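402AA LONG hypothetical molybdopterin biosynthesis MOEA protein (Pyrococcus horikoshii, PDB 1UZ5) probably catalyses the insertion of molybdate into adenylyl-molybdopterin, releasing AMP, a magnesium-dependent step of molybdenum cofactor biosynthesis. Local coordinates at residues 48-56 with 136-144; 303-313 with 367-378. All coordinates share one frame; numbering follows the deposited sequence.

Interaction 1: 48-56 with 136-144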
loop_
_atom_site.group_PDB
_atom_site.type_symbol
_atom_site.label_atom_id
_atom_site.label_comp_id
_atom_site.label_asym_id
_atom_site.label_seq_id
_atom_site.Cartn_x
_atom_site.Cartn_y
_atom_site.Cartn_z
ATOM N N VAL A 48 -8.636 24.211 -0.508
ATOM C CA VAL A 48 -8.596 24.090 0.935
ATOM C C VAL A 48 -7.670 25.172 1.481
ATOM O O VAL A 48 -6.495 25.211 1.129
ATOM C CB VAL A 48 -8.028 22.725 1.381
ATOM C CG1 VAL A 48 -8.065 22.635 2.895
ATOM C CG2 VAL A 48 -8.813 21.584 0.736
ATOM N N PRO A 49 -8.195 26.087 2.320
ATOM C CA PRO A 49 -9.599 26.151 2.740
ATOM C C PRO A 49 -10.461 26.536 1.540
ATOM O O PRO A 49 -9.956 27.081 0.562
ATOM C CB PRO A 49 -9.583 27.224 3.835
ATOM C CG PRO A 49 -8.484 28.147 3.378
ATOM C CD PRO A 49 -7.409 27.180 2.928
ATOM N N PRO A 50 -11.767 26.238 1.590
ATOM C CA PRO A 50 -12.655 26.569 0.472
ATOM C C PRO A 50 -13.097 28.036 0.411
ATOM O O PRO A 50 -13.894 28.411 -0.444
ATOM C CB PRO A 50 -13.822 25.602 0.664
ATOM C CG PRO A 50 -13.918 25.504 2.161
ATOM C CD PRO A 50 -12.475 25.462 2.629
ATOM N N PHE A 51 -12.564 28.850 1.316
ATOM C CA PHE A 51 -12.871 30.277 1.384
ATOM C C PHE A 51 -11.776 30.950 2.201
ATOM O O PHE A 51 -11.036 30.274 2.919
ATOM C CB PHE A 51 -14.222 30.513 2.071
ATOM C CG PHE A 51 -14.335 29.868 3.434
ATOM C CD1 PHE A 51 -14.851 28.577 3.568
ATOM C CD2 PHE A 51 -13.894 30.534 4.575
ATOM C CE1 PHE A 51 -14.923 27.957 4.821
ATOM C CE2 PHE A 51 -13.960 29.928 5.834
ATOM C CZ PHE A 51 -14.476 28.629 5.957
ATOM N N ASP A 52 -11.662 32.271 2.091
ATOM C CA ASP A 52 -10.653 32.997 2.865
ATOM C C ASP A 52 -11.099 32.934 4.316
ATOM O O ASP A 52 -12.221 33.313 4.635
ATOM C CB ASP A 52 -10.579 34.467 2.426
ATOM C CG ASP A 52 -10.115 34.628 0.994
ATOM O OD1 ASP A 52 -10.362 35.705 0.411
ATOM O OD2 ASP A 52 -9.500 33.687 0.449
ATOM N N ARG A 53 -10.240 32.447 5.204
ATOM C CA ARG A 53 -10.634 32.374 6.597
ATOM C C ARG A 53 -9.693 33.114 7.530
ATOM O O ARG A 53 -8.490 33.207 7.283
ATOM C CB ARG A 53 -10.800 30.901 7.026
ATOM C CG ARG A 53 -9.553 30.056 7.036
ATOM C CD ARG A 53 -9.888 28.551 7.155
ATOM N NE ARG A 53 -10.907 28.243 8.164
ATOM C CZ ARG A 53 -11.201 27.013 8.593
ATOM N NH1 ARG A 53 -10.553 25.957 8.113
ATOM N NH2 ARG A 53 -12.147 26.831 9.504
ATOM N N ALA A 54 -10.262 33.678 8.590
ATOM C CA ALA A 54 -9.476 34.405 9.572
ATOM C C ALA A 54 -8.594 33.398 10.300
ATOM O O ALA A 54 -9.007 32.262 10.535
ATOM C CB ALA A 54 -10.389 35.095 10.567
ATOM N N THR A 55 -7.382 33.815 10.650
ATOM C CA THR A 55 -6.457 32.940 11.360
ATOM C C THR A 55 -6.350 33.353 12.822
ATOM O O THR A 55 -5.650 32.720 13.604
ATOM C CB THR A 55 -5.058 32.975 10.723
ATOM O OG1 THR A 55 -4.546 34.312 10.756
ATOM C CG2 THR A 55 -5.124 32.498 9.279
ATOM N N VAL A 56 -7.051 34.423 13.183
ATOM C CA VAL A 56 -7.052 34.922 14.554
ATOM C C VAL A 56 -8.392 35.594 14.837
ATOM O O VAL A 56 -9.128 35.918 13.904
ATOM C CB VAL A 56 -5.943 35.985 14.775
ATOM C CG1 VAL A 56 -4.577 35.408 14.439
ATOM C CG2 VAL A 56 -6.222 37.210 13.920
ATOM N N GLY A 136 -4.022 40.139 3.286
ATOM C CA GLY A 136 -3.501 38.840 3.675
ATOM C C GLY A 136 -3.201 38.673 5.154
ATOM O O GLY A 136 -3.178 37.549 5.654
ATOM N N LEU A 137 -2.958 39.780 5.853
ATOM C CA LEU A 137 -2.680 39.735 7.289
ATOM C C LEU A 137 -3.839 39.048 8.009
ATOM O O LEU A 137 -4.999 39.371 7.758
ATOM C CB LEU A 137 -2.534 41.157 7.842
ATOM C CG LEU A 137 -2.502 41.323 9.365
ATOM C CD1 LEU A 137 -1.163 40.848 9.917
ATOM C CD2 LEU A 137 -2.731 42.790 9.718
ATOM N N GLY A 138 -3.521 38.108 8.899
ATOM C CA GLY A 138 -4.548 37.401 9.652
ATOM C C GLY A 138 -5.513 36.587 8.804
ATOM O O GLY A 138 -6.631 36.284 9.234
ATOM N N VAL A 139 -5.075 36.207 7.610
ATOM C CA VAL A 139 -5.918 35.451 6.699
ATOM C C VAL A 139 -5.236 34.257 6.037
ATOM O O VAL A 139 -4.077 34.328 5.630
ATOM C CB VAL A 139 -6.442 36.358 5.562
ATOM C CG1 VAL A 139 -7.355 35.568 4.639
ATOM C CG2 VAL A 139 -7.166 37.558 6.142
ATOM N N MET A 140 -5.977 33.159 5.941
ATOM C CA MET A 140 -5.522 31.943 5.274
ATOM C C MET A 140 -6.379 31.985 4.020
ATOM O O MET A 140 -7.575 31.695 4.072
ATOM C CB MET A 140 -5.864 30.713 6.115
ATOM C CG MET A 140 -5.773 29.380 5.384
ATOM S SD MET A 140 -4.097 28.885 4.962
ATOM C CE MET A 140 -3.464 28.423 6.574
ATOM N N LYS A 141 -5.782 32.373 2.899
ATOM C CA LYS A 141 -6.534 32.490 1.662
ATOM C C LYS A 141 -6.996 31.158 1.094
ATOM O O LYS A 141 -6.369 30.122 1.308
ATOM C CB LYS A 141 -5.709 33.261 0.628
ATOM C CG LYS A 141 -5.248 34.625 1.149
ATOM C CD LYS A 141 -4.562 35.454 0.077
ATOM C CE LYS A 141 -5.540 35.905 -0.995
ATOM N NZ LYS A 141 -4.854 36.677 -2.071
ATOM N N LYS A 142 -8.113 31.211 0.377
ATOM C CA LYS A 142 -8.717 30.046 -0.252
ATOM C C LYS A 142 -7.705 29.254 -1.081
ATOM O O LYS A 142 -7.042 29.812 -1.956
ATOM C CB LYS A 142 -9.867 30.506 -1.149
ATOM C CG LYS A 142 -10.549 29.403 -1.942
ATOM C CD LYS A 142 -11.641 29.978 -2.833
ATOM C CE LYS A 142 -12.357 28.883 -3.606
ATOM N NZ LYS A 142 -13.382 29.431 -4.537
ATOM N N GLY A 143 -7.575 27.961 -0.794
ATOM C CA GLY A 143 -6.661 27.125 -1.554
ATOM C C GLY A 143 -5.189 27.140 -1.186
ATOM O O GLY A 143 -4.390 26.463 -1.833
ATOM N N ILE A 144 -4.819 27.891 -0.156
ATOM C CA ILE A 144 -3.420 27.962 0.268
ATOM C C ILE A 144 -2.939 26.697 0.993
ATOM O O ILE A 144 -1.740 26.414 1.037
ATOM C CB ILE A 144 -3.184 29.206 1.162
ATOM C CG1 ILE A 144 -2.987 30.439 0.277
ATOM C CG2 ILE A 144 -1.952 29.021 2.032
ATOM C CD1 ILE A 144 -4.071 30.647 -0.761
#
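The carboxylate of D52 receives the backbone N-H of K142 on OD2, nearly end-on to that C-O bond, with OD2 and K142 N 2.8 Å apart. The peptide planes are met in different ways. The P49 carbonyl takes G143 N in its plane, whereas the G138 carbonyl takes T55 N from above its plane. These bonds flank a two-stranded antiparallel ribbon, 53-54 with 139-140, in the MoeA N-terminal region. R53 and M140 form its hydrogen-bonded pair, with R53 N to M140 O at 3.0 Å and M140 N to R53 O at 2.8 Å. A54 and V139 form the non-hydrogen-bonded pair, and both their side chains rest on V114 of strand 113-116.

D52 has CG anti to its carbonyl carbon and beside its N (chi1 -64°). This brings OD2 to the backbone N-H of K142. The amine of K141, not in contact, would probably favour the charged carboxylate slightly.

On the face of the ribbon opposite A54 and V139, R53 and M140 lie side by side and point the same way, with R53 CG 3.9 Å from M140 CB. R53 NE is bound to the carbonyl of G104, which ties the ribbon to that loop. The methyl T55 CG2 packs against the same M140, 3.7 Å from its CB. P49, which follows a cis peptide bond, lays its ring across M140, with CG 3.6 Å from M140 CG. P49 CD lies 3.5 Å from K141 O. At the far end the extended K142 chain runs alongside the P50 carbonyl, bringing its CE to 3.5 Å from P50 O.

Interaction 2: 303-313 with 367-378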
loop_
_atom_site.group_PDB
_atom_site.type_symbol
_atom_site.label_atom_id
_atom_site.label_comp_id
_atom_site.label_asym_id
_atom_site.label_seq_id
_atom_site.Cartn_x
_atom_site.Cartn_y
_atom_site.Cartn_z
ATOM N N TYR A 303 8.721 -27.099 0.742
ATOM C CA TYR A 303 9.508 -26.652 1.890
ATOM C C TYR A 303 9.114 -25.196 2.162
ATOM O O TYR A 303 9.295 -24.335 1.307
ATOM C CB TYR A 303 11.004 -26.730 1.581
ATOM C CG TYR A 303 11.875 -26.555 2.800
ATOM C CD1 TYR A 303 11.821 -27.472 3.853
ATOM C CD2 TYR A 303 12.738 -25.468 2.919
ATOM C CE1 TYR A 303 12.599 -27.312 4.992
ATOM C CE2 TYR A 303 13.525 -25.298 4.061
ATOM C CZ TYR A 303 13.445 -26.223 5.093
ATOM O OH TYR A 303 14.189 -26.054 6.236
ATOM N N PRO A 304 8.577 -24.908 3.361
ATOM C CA PRO A 304 8.132 -23.573 3.785
ATOM C C PRO A 304 8.921 -22.347 3.313
ATOM O O PRO A 304 8.362 -21.483 2.642
ATOM C CB PRO A 304 8.084 -23.702 5.304
ATOM C CG PRO A 304 7.585 -25.109 5.468
ATOM C CD PRO A 304 8.461 -25.865 4.476
ATOM N N THR A 305 10.204 -22.257 3.658
ATOM C CA THR A 305 11.007 -21.105 3.241
ATOM C C THR A 305 11.226 -21.043 1.729
ATOM O O THR A 305 11.438 -19.965 1.170
ATOM C CB THR A 305 12.389 -21.089 3.929
ATOM O OG1 THR A 305 13.146 -22.228 3.508
ATOM C CG2 THR A 305 12.233 -21.118 5.441
ATOM N N SER A 306 11.188 -22.199 1.069
ATOM C CA SER A 306 11.377 -22.254 -0.379
ATOM C C SER A 306 10.097 -21.802 -1.072
ATOM O O SER A 306 10.139 -21.145 -2.112
ATOM C CB SER A 306 11.731 -23.677 -0.820
ATOM O OG SER A 306 12.921 -24.113 -0.189
ATOM N N CYS A 307 8.963 -22.174 -0.492
ATOM C CA CYS A 307 7.659 -21.791 -1.020
ATOM C C CYS A 307 7.553 -20.275 -0.895
ATOM O O CYS A 307 7.119 -19.586 -1.819
ATOM C CB CYS A 307 6.554 -22.451 -0.196
ATOM S SG CYS A 307 4.869 -22.013 -0.655
ATOM N N LEU A 308 7.970 -19.768 0.261
ATOM C CA LEU A 308 7.926 -18.340 0.542
ATOM C C LEU A 308 8.833 -17.575 -0.415
ATOM O O LEU A 308 8.452 -16.536 -0.960
ATOM C CB LEU A 308 8.353 -18.093 1.990
ATOM C CG LEU A 308 8.353 -16.657 2.507
ATOM C CD1 LEU A 308 6.995 -16.015 2.268
ATOM C CD2 LEU A 308 8.699 -16.666 3.988
ATOM N N THR A 309 10.038 -18.096 -0.616
ATOM C CA THR A 309 10.996 -17.464 -1.510
ATOM C C THR A 309 10.486 -17.430 -2.942
ATOM O O THR A 309 10.515 -16.383 -3.588
ATOM C CB THR A 309 12.353 -18.191 -1.473
ATOM O OG1 THR A 309 12.992 -17.928 -0.221
ATOM C CG2 THR A 309 13.256 -17.721 -2.609
ATOM N N ASN A 310 10.015 -18.568 -3.443
ATOM C CA ASN A 310 9.516 -18.620 -4.811
ATOM C C ASN A 310 8.237 -17.806 -4.978
ATOM O O ASN A 310 7.986 -17.245 -6.044
ATOM C CB ASN A 310 9.278 -20.067 -5.233
ATOM C CG ASN A 310 10.568 -20.793 -5.570
ATOM O OD1 ASN A 310 11.521 -20.791 -4.791
ATOM N ND2 ASN A 310 10.602 -21.422 -6.735
ATOM N N PHE A 311 7.426 -17.753 -3.927
ATOM C CA PHE A 311 6.183 -16.987 -3.955
ATOM C C PHE A 311 6.539 -15.523 -4.201
ATOM O O PHE A 311 5.989 -14.867 -5.084
ATOM C CB PHE A 311 5.457 -17.133 -2.612
ATOM C CG PHE A 311 4.330 -16.147 -2.406
ATOM C CD1 PHE A 311 3.139 -16.273 -3.105
ATOM C CD2 PHE A 311 4.460 -15.112 -1.487
ATOM C CE1 PHE A 311 2.088 -15.384 -2.890
ATOM C CE2 PHE A 311 3.416 -14.216 -1.262
ATOM C CZ PHE A 311 2.228 -14.355 -1.966
ATOM N N THR A 312 7.484 -15.031 -3.409
ATOM C CA THR A 312 7.939 -13.653 -3.491
ATOM C C THR A 312 8.544 -13.300 -4.847
ATOM O O THR A 312 8.270 -12.235 -5.407
ATOM C CB THR A 312 8.980 -13.379 -2.402
ATOM O OG1 THR A 312 8.387 -13.609 -1.119
ATOM C CG2 THR A 312 9.484 -11.939 -2.483
ATOM N N LEU A 313 9.364 -14.203 -5.374
ATOM C CA LEU A 313 10.027 -13.980 -6.652
ATOM C C LEU A 313 9.128 -14.057 -7.876
ATOM O O LEU A 313 9.282 -13.272 -8.809
ATOM C CB LEU A 313 11.174 -14.979 -6.824
ATOM C CG LEU A 313 12.430 -14.744 -5.986
ATOM C CD1 LEU A 313 13.349 -15.951 -6.074
ATOM C CD2 LEU A 313 13.135 -13.490 -6.483
ATOM N N GLY A 367 14.963 -26.969 11.400
ATOM C CA GLY A 367 13.592 -27.417 11.213
ATOM C C GLY A 367 12.838 -26.594 10.183
ATOM O O GLY A 367 13.095 -25.404 10.020
ATOM N N ALA A 368 11.899 -27.225 9.490
ATOM C CA ALA A 368 11.122 -26.543 8.464
ATOM C C ALA A 368 10.285 -25.379 8.999
ATOM O O ALA A 368 10.283 -24.295 8.420
ATOM C CB ALA A 368 10.219 -27.540 7.749
ATOM N N VAL A 369 9.577 -25.604 10.098
ATOM C CA VAL A 369 8.728 -24.564 10.666
ATOM C C VAL A 369 9.528 -23.432 11.309
ATOM O O VAL A 369 9.262 -22.255 11.056
ATOM C CB VAL A 369 7.744 -25.171 11.680
ATOM C CG1 VAL A 369 6.823 -24.095 12.226
ATOM C CG2 VAL A 369 6.922 -26.264 10.994
ATOM N N THR A 370 10.517 -23.783 12.125
ATOM C CA THR A 370 11.351 -22.785 12.782
ATOM C C THR A 370 12.051 -21.911 11.741
ATOM O O THR A 370 12.218 -20.709 11.942
ATOM C CB THR A 370 12.408 -23.464 13.694
ATOM O OG1 THR A 370 11.749 -24.076 14.811
ATOM C CG2 THR A 370 13.417 -22.453 14.206
ATOM N N SER A 371 12.450 -22.520 10.627
ATOM C CA SER A 371 13.120 -21.791 9.552
ATOM C C SER A 371 12.158 -20.780 8.947
ATOM O O SER A 371 12.527 -19.645 8.640
ATOM C CB SER A 371 13.588 -22.762 8.461
ATOM O OG SER A 371 14.565 -23.655 8.964
ATOM N N PHE A 372 10.917 -21.217 8.767
ATOM C CA PHE A 372 9.868 -20.377 8.215
ATOM C C PHE A 372 9.673 -19.170 9.131
ATOM O O PHE A 372 9.625 -18.027 8.675
ATOM C CB PHE A 372 8.579 -21.192 8.128
ATOM C CG PHE A 372 7.357 -20.380 7.808
ATOM C CD1 PHE A 372 7.090 -19.977 6.506
ATOM C CD2 PHE A 372 6.448 -20.059 8.811
ATOM C CE1 PHE A 372 5.926 -19.270 6.201
ATOM C CE2 PHE A 372 5.278 -19.350 8.520
ATOM C CZ PHE A 372 5.021 -18.958 7.207
ATOM N N ILE A 373 9.573 -19.438 10.427
ATOM C CA ILE A 373 9.385 -18.388 11.416
ATOM C C ILE A 373 10.536 -17.385 11.418
ATOM O O ILE A 373 10.303 -16.183 11.480
ATOM C CB ILE A 373 9.252 -18.976 12.839
ATOM C CG1 ILE A 373 7.976 -19.816 12.940
ATOM C CG2 ILE A 373 9.241 -17.853 13.873
ATOM C CD1 ILE A 373 6.701 -19.048 12.627
ATOM N N ASP A 374 11.769 -17.882 11.337
ATOM C CA ASP A 374 12.959 -17.024 11.359
ATOM C C ASP A 374 13.301 -16.273 10.071
ATOM O O ASP A 374 14.010 -15.267 10.111
ATOM C CB ASP A 374 14.193 -17.840 11.768
ATOM C CG ASP A 374 14.053 -18.468 13.137
ATOM O OD1 ASP A 374 13.366 -17.882 14.001
ATOM O OD2 ASP A 374 14.644 -19.545 13.353
ATOM N N ALA A 375 12.819 -16.758 8.933
ATOM C CA ALA A 375 13.123 -16.124 7.653
ATOM C C ALA A 375 12.485 -14.746 7.455
ATOM O O ALA A 375 11.280 -14.630 7.262
ATOM C CB ALA A 375 12.722 -17.052 6.513
ATOM N N ASP A 376 13.307 -13.702 7.488
ATOM C CA ASP A 376 12.813 -12.343 7.300
ATOM C C ASP A 376 12.922 -11.930 5.842
ATOM O O ASP A 376 12.246 -11.005 5.393
ATOM C CB ASP A 376 13.597 -11.370 8.176
ATOM C CG ASP A 376 13.398 -11.637 9.648
ATOM O OD1 ASP A 376 12.229 -11.789 10.063
ATOM O OD2 ASP A 376 14.402 -11.692 10.389
ATOM N N GLY A 377 13.777 -12.632 5.109
ATOM C CA GLY A 377 13.972 -12.343 3.703
ATOM C C GLY A 377 15.034 -13.253 3.121
ATOM O O GLY A 377 15.432 -14.237 3.745
ATOM N N PHE A 378 15.502 -12.937 1.920
ATOM C CA PHE A 378 16.524 -13.762 1.301
ATOM C C PHE A 378 17.612 -12.946 0.626
ATOM O O PHE A 378 17.399 -11.793 0.239
ATOM C CB PHE A 378 15.891 -14.724 0.287
ATOM C CG PHE A 378 15.194 -14.040 -0.859
ATOM C CD1 PHE A 378 15.923 -13.394 -1.855
ATOM C CD2 PHE A 378 13.805 -14.053 -0.950
ATOM C CE1 PHE A 378 15.277 -12.771 -2.925
ATOM C CE2 PHE A 378 13.154 -13.435 -2.012
ATOM C CZ PHE A 378 13.891 -12.793 -3.002
HETATM O O HOH W 1 11.223 -23.942 5.807
#
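Helix 304-313 and helix 368-374 pass 9.0 Å apart with their N-to-C directions 38° from parallel, and they come closest in backbone where T305 meets F372. No direct hydrogen bond joins them. One water bridges instead, accepting from T305 N and donating to A368 O, and it sits over one face of the Y303 ring. The ring's CE1 touches the methyl of A368 at 3.6 Å. Next to it, P304 CB lies 3.8 Å from F372 CB. T305 presents its methyl CG2 to the backbone of S371, 3.5 Å from S371 C.

Strand 377-378 adds the second patch. With CG set between the backbone N and the carbonyl carbon (chi1 62°), F378 directs its ring onto the helix. T312 CG2 meets the ring edge, and L313 CD2 lies 3.6 Å from F378 CZ. F349 packs edge-to-face with this ring. An alanine here would leave T312, L313 and F349 without the ring and is likely to open a gap between the helix and strand 347-354.

T309 and T312 give their hydroxyls to carbonyls of their own helix, and S371 OG is bonded to G367 O and S366. The contact relies on apolar packing and one water.

In the fold
Interaction 1 closes along the chain before interaction 2 opens, and the two lie on opposite sides of the chain's centre. Their centres are 55 Å apart and their nearest atoms about 38 Å, so they do not touch. They share no sheet. Interaction 1 pairs the segments on either side, in sequence, of the six-stranded sheet built from strands between 58 and 129, and thus brings together the ends of that lobe of the N-terminal region. Interaction 2 joins helix 304-322 of the probable molybdopterin-binding domain to helix 368-374 and strand 377-381 of domain IV. One contact thus closes a remote lobe, while the other fastens two neighbouring domains of an elongated chain.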